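Local coordinates for protein carbohydrate binding module (Uncultured bacterium, PDB 2W3J) that probably binds uronic acid sugars, as a family 35 carbohydrate-binding module that carries bound calcium, at residues 1-5 with 130-134; 59-65 with 83-89; 70-74 with 97-102. The contacts are given in a common frame with arbitrary orientation. Where two conformers were deposited one is given. Residue numbers count along the deposited sequence, not the author numbering.

The three contacts sample a beta-sandwich at one edge, at a loop end and in its interior. Contact 3 is the buried one: strands 69-73 and 93-101, from the two facing sheets, meet through aliphatic side chains. Contact 1 also joins those two sheets, through strands 2-5 and 131-133, but at a partly exposed margin where aromatic rings, a proline and a water do the work; it touches contact 3 through Ile-131 CD1 and Leu-101 CD1, 4.0 Å apart. Contact 2 joins the end of strand 51-60 and its following loop to another loop, held by one backbone and two side-chain-to-backbone hydrogen bonds, with an aromatic pair at its buried end; Asx and ST turns shape each loop internally.

Contact 1: residues 1-5 with 130-134; sequences MWLFE and GITPA. With CA (calcium ion), chain C.
This is a sheet-to-sheet packing contact at the margin of the beta-sandwich, between the first and last strands of the chain. Strands 2-5 and 131-133 run nearly parallel, their axes 24° apart and 7.2 Å at closest approach, with Met-1 CA 5.5 Å from Ile-131 CA. Trp-2 (chi1 t, chi2 -98°) points toward 130-134 and lays its indole over Pro-133: Pro-133 CD sits 3.6 Å from the centroid of the Trp-2 five-membered ring, 14° off the normal, a CH-pi contact. Ile-131 CG2 lies 3.9 Å from Trp-2 CB. Phe-4 (chi1 m) swings its ring end in, CE1 reaching Pro-133 CB at 4.1 Å. One water bridges the backbones, accepting from Met-1 N (2.7 Å) and donating to Ile-131 O (2.8 Å). Glu-5 turns instead to calcium, Glu-5 OE1 lying 2.4 Å from the ion, a site completed by Glu-6, Thr-26, Gly-29 and Asp-122. Strand 2-5 is hydrogen-bonded to strand 120-126, whereas 131-133 pairs with strand 40-47, whose Leu-45 also touches Phe-4.

Contact 2: residues 59-65 with 83-89; sequences FGNGGTS and FPTNSNW
At one end of the beta-sandwich, the loop leaving strand 51-60 packs against the loop between strands 76-81 and 93-101, each shaped by side-chain-to-backbone turns and the two joined by hydrogen bonds and aromatic packing. Phe-59 (chi1 p), still in extended strand, offers its ring face to the edge of Phe-83 (chi1 m): a T-shaped pair, centroids 4.8 Å apart and planes at 77°. Phe-59 CZ also meets Pro-84 CD at 4.0 Å. Asn-61 (chi1 t), its CA 4.8 Å from Thr-85 CA, is the main polar link. Its O accepts from Asn-86 N (3.0 Å), its ND2 donates to Phe-83 O (2.9 Å) and Ser-65 O (3.0 Å), and its OD1 accepts from Gly-63 N (2.9 Å), forming an Asx turn. A water accepts from Asn-61 N (2.9 Å) and donates to Asn-86 OD1 (2.8 Å). Gly-62 CA lies 3.7 Å from Ser-87 CA and 3.7 Å from the centroid of the Trp-89 five-membered ring; a CB here would clash with Trp-89 CD1 and Asn-88 N. Trp-89 also stacks with His-22, and its side chain is about 7 Å from a bound calcium, placing these loops at a calcium-bearing end of the module. Within 83-89 lie an Asx turn (Asn-88 N to Asn-86 OD1, 3.0 Å) and an ST turn (Ser-87 N to Thr-85 OG1, 3.0 Å). The hydroxyl of that ST turn, Thr-85 OG1, itself donates to Gly-63 O at 2.7 Å.

Contact 3: residues 70-74 with 97-102; sequences TVVVN and VDIPLK
Strands 70-73 and 97-101 run in nearly the same direction, 19° apart (signed crossing angle -19°), with their axes 8.0 Å apart at closest approach. They face each other across the core of the beta-sandwich, one from each sheet. The nearest CA pairs are Val-71 with Val-97 (8.4 Å) and Val-73 with Ile-99 (7.1 Å), so side chains fill the gap between the backbones. Val-71 and Val-73, both chi1 t, point toward 97-102, while Val-72 between them points away. From the other side Val-97 and Ile-99, both chi1 p, point back. Val-71 CG2 touches Val-97 CG1 at 4.3 Å, and Ile-99 CG2 lies against both Val-71 CG1 (4.1 Å) and Val-73 CG2 (3.8 Å). Further along, the end of Leu-101 (chi1 m, chi2 t) approaches, its CD2 3.9 Å from Val-73 CG1. Leu-110 and Ile-108 of strand 104-112 extend this apolar layer beside Val-71 and Ile-99. At the end of the strand Asn-74 turns to positive phi (54°), and its CB comes within 3.9 Å of Lys-102 NZ at the exposed end of the contact. The tightest approach is Val-73 CG1 against Pro-100 O, 3.3 Å.

Contact 1: residues 1-5 with 130-134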
loop_
_atom_site.group_PDB
_atom_site.type_symbol
_atom_site.label_atom_id
_atom_site.label_comp_id
_atom_site.label_asym_id
_atom_site.label_seq_id
_atom_site.Cartn_x
_atom_site.Cartn_y
_atom_site.Cartn_z
ATOM N N MET A 1 -15.113 -0.618 6.686
ATOM C CA MET A 1 -13.882 -0.622 5.834
ATOM C C MET A 1 -13.337 0.796 5.704
ATOM O O MET A 1 -14.038 1.785 5.980
ATOM C CB MET A 1 -14.204 -1.176 4.446
ATOM C CG MET A 1 -14.878 -0.165 3.518
ATOM S SD MET A 1 -13.743 0.581 2.324
ATOM C CE MET A 1 -13.577 -0.794 1.173
ATOM N N TRP A 2 -12.071 0.922 5.284
ATOM C CA TRP A 2 -11.575 2.260 5.014
ATOM C C TRP A 2 -10.663 2.171 3.793
ATOM O O TRP A 2 -9.849 1.246 3.685
ATOM C CB TRP A 2 -10.809 2.872 6.199
ATOM C CG TRP A 2 -10.664 4.330 6.043
ATOM C CD1 TRP A 2 -9.576 5.008 5.566
ATOM C CD2 TRP A 2 -11.673 5.318 6.294
ATOM N NE1 TRP A 2 -9.842 6.356 5.518
ATOM C CE2 TRP A 2 -11.122 6.571 5.964
ATOM C CE3 TRP A 2 -12.991 5.252 6.781
ATOM C CZ2 TRP A 2 -11.826 7.774 6.117
ATOM C CZ3 TRP A 2 -13.689 6.433 6.935
ATOM C CH2 TRP A 2 -13.114 7.683 6.581
ATOM N N LEU A 3 -10.808 3.138 2.902
ATOM C CA LEU A 3 -9.948 3.237 1.732
ATOM C C LEU A 3 -8.954 4.343 1.957
ATOM O O LEU A 3 -9.340 5.519 2.123
ATOM C CB LEU A 3 -10.807 3.519 0.498
ATOM C CG LEU A 3 -10.058 3.752 -0.822
ATOM C CD1 LEU A 3 -9.289 2.490 -1.198
ATOM C CD2 LEU A 3 -11.055 4.149 -1.973
ATOM N N PHE A 4 -7.661 3.990 1.960
ATOM C CA PHE A 4 -6.583 4.929 2.295
ATOM C C PHE A 4 -5.906 5.461 1.015
ATOM O O PHE A 4 -5.355 4.681 0.263
ATOM C CB PHE A 4 -5.489 4.209 3.114
ATOM C CG PHE A 4 -5.949 3.802 4.506
ATOM C CD1 PHE A 4 -5.599 4.568 5.595
ATOM C CD2 PHE A 4 -6.719 2.654 4.689
ATOM C CE1 PHE A 4 -6.012 4.201 6.900
ATOM C CE2 PHE A 4 -7.157 2.292 5.981
ATOM C CZ PHE A 4 -6.792 3.082 7.065
ATOM N N GLU A 5 -5.980 6.767 0.816
ATOM C CA GLU A 5 -5.390 7.458 -0.333
ATOM C C GLU A 5 -4.175 8.248 0.126
ATOM O O GLU A 5 -4.087 8.727 1.281
ATOM C CB GLU A 5 -6.426 8.431 -0.919
ATOM C CG GLU A 5 -7.661 7.728 -1.418
ATOM C CD GLU A 5 -7.463 7.034 -2.756
ATOM O OE1 GLU A 5 -6.372 7.182 -3.370
ATOM O OE2 GLU A 5 -8.408 6.339 -3.221
ATOM N N GLY A 130 -15.275 -1.238 11.844
ATOM C CA GLY A 130 -14.485 -0.618 12.884
ATOM C C GLY A 130 -13.068 -0.228 12.479
ATOM O O GLY A 130 -12.192 -0.092 13.327
ATOM N N ILE A 131 -12.851 -0.028 11.185
ATOM C CA ILE A 131 -11.537 0.431 10.702
ATOM C C ILE A 131 -11.644 1.925 10.376
ATOM O O ILE A 131 -12.556 2.333 9.632
ATOM C CB ILE A 131 -11.118 -0.346 9.435
ATOM C CG1 ILE A 131 -10.974 -1.839 9.709
ATOM C CG2 ILE A 131 -9.824 0.218 8.880
ATOM C CD1 ILE A 131 -9.857 -2.171 10.652
ATOM N N THR A 132 -10.760 2.735 10.953
ATOM C CA THR A 132 -10.669 4.157 10.626
ATOM C C THR A 132 -9.199 4.527 10.457
ATOM O O THR A 132 -8.335 3.749 10.827
ATOM C CB THR A 132 -11.241 5.064 11.742
ATOM O OG1 THR A 132 -10.615 4.745 12.984
ATOM C CG2 THR A 132 -12.764 4.852 11.883
ATOM N N PRO A 133 -8.922 5.723 9.927
ATOM C CA PRO A 133 -7.553 6.193 9.850
ATOM C C PRO A 133 -7.098 6.585 11.247
ATOM O O PRO A 133 -7.933 6.829 12.108
ATOM C CB PRO A 133 -7.633 7.432 8.932
ATOM C CG PRO A 133 -9.084 7.804 8.883
ATOM C CD PRO A 133 -9.885 6.613 9.256
ATOM N N ALA A 134 -5.788 6.601 11.470
ATOM C CA ALA A 134 -5.213 7.043 12.747
ATOM C C ALA A 134 -4.151 8.106 12.515
ATOM O O ALA A 134 -3.667 8.263 11.381
ATOM C CB ALA A 134 -4.617 5.839 13.507
HETATM CA CA CA C . -4.802 7.152 -5.164
HETATM O O HOH W 1 -14.774 0.699 9.065
#

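Contact 2: residues 59-65 with 83-89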
loop_
_atom_site.group_PDB
_atom_site.type_symbol
_atom_site.label_atom_id
_atom_site.label_comp_id
_atom_site.label_asym_id
_atom_site.label_seq_id
_atom_site.Cartn_x
_atom_site.Cartn_y
_atom_site.Cartn_z
ATOM N N PHE A 59 -2.759 -1.077 -7.607
ATOM C CA PHE A 59 -1.436 -0.670 -8.067
ATOM C C PHE A 59 -1.327 -0.707 -9.571
ATOM O O PHE A 59 -2.128 -1.387 -10.266
ATOM C CB PHE A 59 -0.340 -1.591 -7.447
ATOM C CG PHE A 59 -0.375 -3.029 -7.946
ATOM C CD1 PHE A 59 0.448 -3.446 -9.015
ATOM C CD2 PHE A 59 -1.206 -3.959 -7.336
ATOM C CE1 PHE A 59 0.432 -4.776 -9.457
ATOM C CE2 PHE A 59 -1.240 -5.302 -7.778
ATOM C CZ PHE A 59 -0.413 -5.715 -8.828
ATOM N N GLY A 60 -0.331 0.022 -10.065
ATOM C CA GLY A 60 -0.008 0.004 -11.484
ATOM C C GLY A 60 1.393 -0.536 -11.656
ATOM O O GLY A 60 2.342 -0.157 -10.949
ATOM N N ASN A 61 1.509 -1.464 -12.581
ATOM C CA ASN A 61 2.832 -1.959 -12.970
ATOM C C ASN A 61 2.772 -2.481 -14.403
ATOM O O ASN A 61 2.267 -3.571 -14.682
ATOM C CB ASN A 61 3.365 -3.049 -12.003
ATOM C CG ASN A 61 4.754 -3.536 -12.430
ATOM O OD1 ASN A 61 5.375 -2.899 -13.272
ATOM N ND2 ASN A 61 5.251 -4.653 -11.832
ATOM N N GLY A 62 3.279 -1.666 -15.317
ATOM C CA GLY A 62 3.395 -2.074 -16.733
ATOM C C GLY A 62 4.861 -2.147 -17.118
ATOM O O GLY A 62 5.192 -2.152 -18.299
ATOM N N GLY A 63 5.730 -2.247 -16.119
ATOM C CA GLY A 63 7.182 -2.281 -16.313
ATOM C C GLY A 63 7.719 -3.625 -16.762
ATOM O O GLY A 63 6.970 -4.558 -17.101
ATOM N N THR A 64 9.043 -3.738 -16.782
ATOM C CA THR A 64 9.628 -4.919 -17.404
ATOM C C THR A 64 9.617 -6.132 -16.467
ATOM O O THR A 64 9.840 -7.262 -16.911
ATOM C CB THR A 64 11.053 -4.616 -17.969
ATOM O OG1 THR A 64 11.809 -3.929 -16.982
ATOM C CG2 THR A 64 10.964 -3.662 -19.164
ATOM N N SER A 65 9.338 -5.933 -15.174
ATOM C CA SER A 65 9.275 -7.076 -14.288
ATOM C C SER A 65 8.328 -6.854 -13.102
ATOM O O SER A 65 7.827 -5.740 -12.902
ATOM C CB SER A 65 10.669 -7.406 -13.787
ATOM O OG SER A 65 11.086 -6.405 -12.868
ATOM N N PHE A 83 3.372 -8.275 -7.053
ATOM C CA PHE A 83 3.117 -7.077 -7.892
ATOM C C PHE A 83 3.587 -7.248 -9.335
ATOM O O PHE A 83 4.494 -6.566 -9.802
ATOM C CB PHE A 83 3.769 -5.838 -7.279
ATOM C CG PHE A 83 3.182 -5.441 -5.954
ATOM C CD1 PHE A 83 2.017 -4.655 -5.892
ATOM C CD2 PHE A 83 3.786 -5.827 -4.777
ATOM C CE1 PHE A 83 1.475 -4.263 -4.638
ATOM C CE2 PHE A 83 3.235 -5.471 -3.537
ATOM C CZ PHE A 83 2.081 -4.689 -3.475
ATOM N N PRO A 84 2.977 -8.189 -10.035
ATOM C CA PRO A 84 3.399 -8.541 -11.372
ATOM C C PRO A 84 3.168 -7.397 -12.334
ATOM O O PRO A 84 2.297 -6.532 -12.099
ATOM C CB PRO A 84 2.467 -9.687 -11.730
ATOM C CG PRO A 84 1.238 -9.460 -10.913
ATOM C CD PRO A 84 1.818 -8.980 -9.591
ATOM N N THR A 85 3.934 -7.392 -13.422
ATOM C CA THR A 85 3.626 -6.478 -14.510
ATOM C C THR A 85 2.554 -7.038 -15.458
ATOM O O THR A 85 2.496 -8.249 -15.716
ATOM C CB THR A 85 4.876 -6.128 -15.305
ATOM O OG1 THR A 85 4.498 -5.345 -16.436
ATOM C CG2 THR A 85 5.570 -7.405 -15.835
ATOM N N ASN A 86 1.702 -6.170 -16.001
ATOM C CA ASN A 86 0.842 -6.560 -17.108
ATOM C C ASN A 86 1.158 -5.767 -18.398
ATOM O O ASN A 86 0.381 -5.819 -19.346
ATOM C CB ASN A 86 -0.642 -6.381 -16.728
ATOM C CG ASN A 86 -0.973 -4.934 -16.410
ATOM O OD1 ASN A 86 -0.096 -4.077 -16.502
ATOM N ND2 ASN A 86 -2.241 -4.656 -16.041
ATOM N N SER A 87 2.266 -5.030 -18.416
ATOM C CA SER A 87 2.700 -4.267 -19.603
ATOM C C SER A 87 1.627 -3.306 -20.043
ATOM O O SER A 87 1.563 -2.940 -21.207
ATOM C CB SER A 87 3.024 -5.212 -20.787
ATOM O OG SER A 87 4.086 -6.098 -20.429
ATOM N N ASN A 88 0.771 -2.892 -19.116
ATOM C CA ASN A 88 -0.349 -2.047 -19.457
ATOM C C ASN A 88 -0.664 -1.092 -18.297
ATOM O O ASN A 88 -1.392 -1.441 -17.345
ATOM C CB ASN A 88 -1.600 -2.892 -19.770
ATOM C CG ASN A 88 -2.734 -2.057 -20.349
ATOM O OD1 ASN A 88 -2.806 -0.835 -20.147
ATOM N ND2 ASN A 88 -3.653 -2.713 -21.024
ATOM N N TRP A 89 -0.129 0.117 -18.404
ATOM C CA TRP A 89 -0.265 1.110 -17.319
ATOM C C TRP A 89 -1.679 1.652 -17.248
ATOM O O TRP A 89 -2.005 2.381 -16.311
ATOM C CB TRP A 89 0.689 2.277 -17.563
ATOM C CG TRP A 89 2.123 1.920 -17.418
ATOM C CD1 TRP A 89 3.026 1.724 -18.414
ATOM C CD2 TRP A 89 2.829 1.701 -16.176
ATOM N NE1 TRP A 89 4.258 1.402 -17.874
ATOM C CE2 TRP A 89 4.163 1.391 -16.504
ATOM C CE3 TRP A 89 2.462 1.761 -14.817
ATOM C CZ2 TRP A 89 5.138 1.144 -15.527
ATOM C CZ3 TRP A 89 3.445 1.499 -13.845
ATOM C CH2 TRP A 89 4.761 1.222 -14.215
HETATM O O HOH W 2 -0.604 -2.369 -14.351
HETATM O O HOH W 3 6.728 -5.671 -19.831
#

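Contact 3: residues 70-74 with 97-102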
loop_
_atom_site.group_PDB
_atom_site.type_symbol
_atom_site.label_atom_id
_atom_site.label_comp_id
_atom_site.label_asym_id
_atom_site.label_seq_id
_atom_site.Cartn_x
_atom_site.Cartn_y
_atom_site.Cartn_z
ATOM N N THR A 70 7.361 -6.297 0.510
ATOM C CA THR A 70 6.892 -6.961 1.730
ATOM C C THR A 70 5.914 -6.079 2.476
ATOM O O THR A 70 6.170 -4.892 2.656
ATOM C CB THR A 70 8.063 -7.277 2.686
ATOM O OG1 THR A 70 9.134 -7.889 1.958
ATOM C CG2 THR A 70 7.606 -8.171 3.868
ATOM N N VAL A 71 4.827 -6.689 2.936
ATOM C CA VAL A 71 3.843 -6.022 3.780
ATOM C C VAL A 71 4.296 -6.215 5.235
ATOM O O VAL A 71 4.503 -7.362 5.663
ATOM C CB VAL A 71 2.449 -6.634 3.570
ATOM C CG1 VAL A 71 1.409 -6.009 4.521
ATOM C CG2 VAL A 71 2.024 -6.454 2.086
ATOM N N VAL A 72 4.523 -5.102 5.931
ATOM C CA VAL A 72 4.960 -5.083 7.314
ATOM C C VAL A 72 3.820 -4.529 8.161
ATOM O O VAL A 72 3.317 -3.443 7.876
ATOM C CB VAL A 72 6.168 -4.162 7.479
ATOM C CG1 VAL A 72 6.634 -4.114 8.950
ATOM C CG2 VAL A 72 7.313 -4.637 6.566
ATOM N N VAL A 73 3.415 -5.229 9.221
ATOM C CA VAL A 73 2.312 -4.687 10.029
ATOM C C VAL A 73 2.776 -4.631 11.472
ATOM O O VAL A 73 3.259 -5.650 11.995
ATOM C CB VAL A 73 1.044 -5.548 9.883
ATOM C CG1 VAL A 73 -0.078 -5.026 10.797
ATOM C CG2 VAL A 73 0.577 -5.597 8.393
ATOM N N ASN A 74 2.713 -3.447 12.063
ATOM C CA ASN A 74 3.216 -3.231 13.426
ATOM C C ASN A 74 4.662 -3.689 13.580
ATOM O O ASN A 74 5.014 -4.375 14.557
ATOM C CB ASN A 74 2.298 -3.934 14.413
ATOM C CG ASN A 74 0.924 -3.338 14.411
ATOM O OD1 ASN A 74 -0.087 -4.051 14.462
ATOM N ND2 ASN A 74 0.870 -2.021 14.337
ATOM N N VAL A 97 -4.281 -9.158 0.685
ATOM C CA VAL A 97 -3.376 -9.733 1.669
ATOM C C VAL A 97 -4.075 -9.686 3.027
ATOM O O VAL A 97 -4.691 -8.671 3.393
ATOM C CB VAL A 97 -2.016 -9.002 1.686
ATOM C CG1 VAL A 97 -2.184 -7.528 2.039
ATOM C CG2 VAL A 97 -1.023 -9.660 2.637
ATOM N N ASP A 98 -4.003 -10.793 3.765
ATOM C CA ASP A 98 -4.548 -10.820 5.117
ATOM C C ASP A 98 -3.545 -10.283 6.121
ATOM O O ASP A 98 -2.357 -10.667 6.122
ATOM C CB ASP A 98 -4.995 -12.230 5.486
ATOM C CG ASP A 98 -6.250 -12.659 4.714
ATOM O OD1 ASP A 98 -6.944 -11.780 4.150
ATOM O OD2 ASP A 98 -6.535 -13.879 4.654
ATOM N N ILE A 99 -4.001 -9.391 6.981
ATOM C CA ILE A 99 -3.109 -8.788 7.947
ATOM C C ILE A 99 -3.679 -8.839 9.379
ATOM O O ILE A 99 -4.870 -8.556 9.597
ATOM C CB ILE A 99 -2.766 -7.333 7.558
ATOM C CG1 ILE A 99 -4.031 -6.471 7.459
ATOM C CG2 ILE A 99 -2.044 -7.291 6.209
ATOM C CD1 ILE A 99 -3.728 -4.951 7.318
ATOM N N PRO A 100 -2.829 -9.198 10.353
ATOM C CA PRO A 100 -3.245 -9.192 11.750
ATOM C C PRO A 100 -3.196 -7.787 12.307
ATOM O O PRO A 100 -2.155 -7.139 12.286
ATOM C CB PRO A 100 -2.195 -10.089 12.437
ATOM C CG PRO A 100 -0.921 -9.884 11.588
ATOM C CD PRO A 100 -1.452 -9.722 10.165
ATOM N N LEU A 101 -4.329 -7.306 12.810
ATOM C CA LEU A 101 -4.381 -6.008 13.433
ATOM C C LEU A 101 -4.716 -6.131 14.907
ATOM O O LEU A 101 -5.439 -7.045 15.323
ATOM C CB LEU A 101 -5.436 -5.123 12.758
ATOM C CG LEU A 101 -5.184 -4.848 11.272
ATOM C CD1 LEU A 101 -6.330 -4.009 10.702
ATOM C CD2 LEU A 101 -3.825 -4.106 11.138
ATOM N N LYS A 102 -4.197 -5.208 15.686
ATOM C CA LYS A 102 -4.462 -5.132 17.114
ATOM C C LYS A 102 -5.542 -4.092 17.359
ATOM O O LYS A 102 -5.756 -3.201 16.522
ATOM C CB LYS A 102 -3.191 -4.703 17.852
ATOM C CG LYS A 102 -1.978 -5.605 17.646
ATOM C CD LYS A 102 -0.971 -5.441 18.791
ATOM C CE LYS A 102 0.181 -4.494 18.484
ATOM N NZ LYS A 102 1.418 -5.217 18.041
#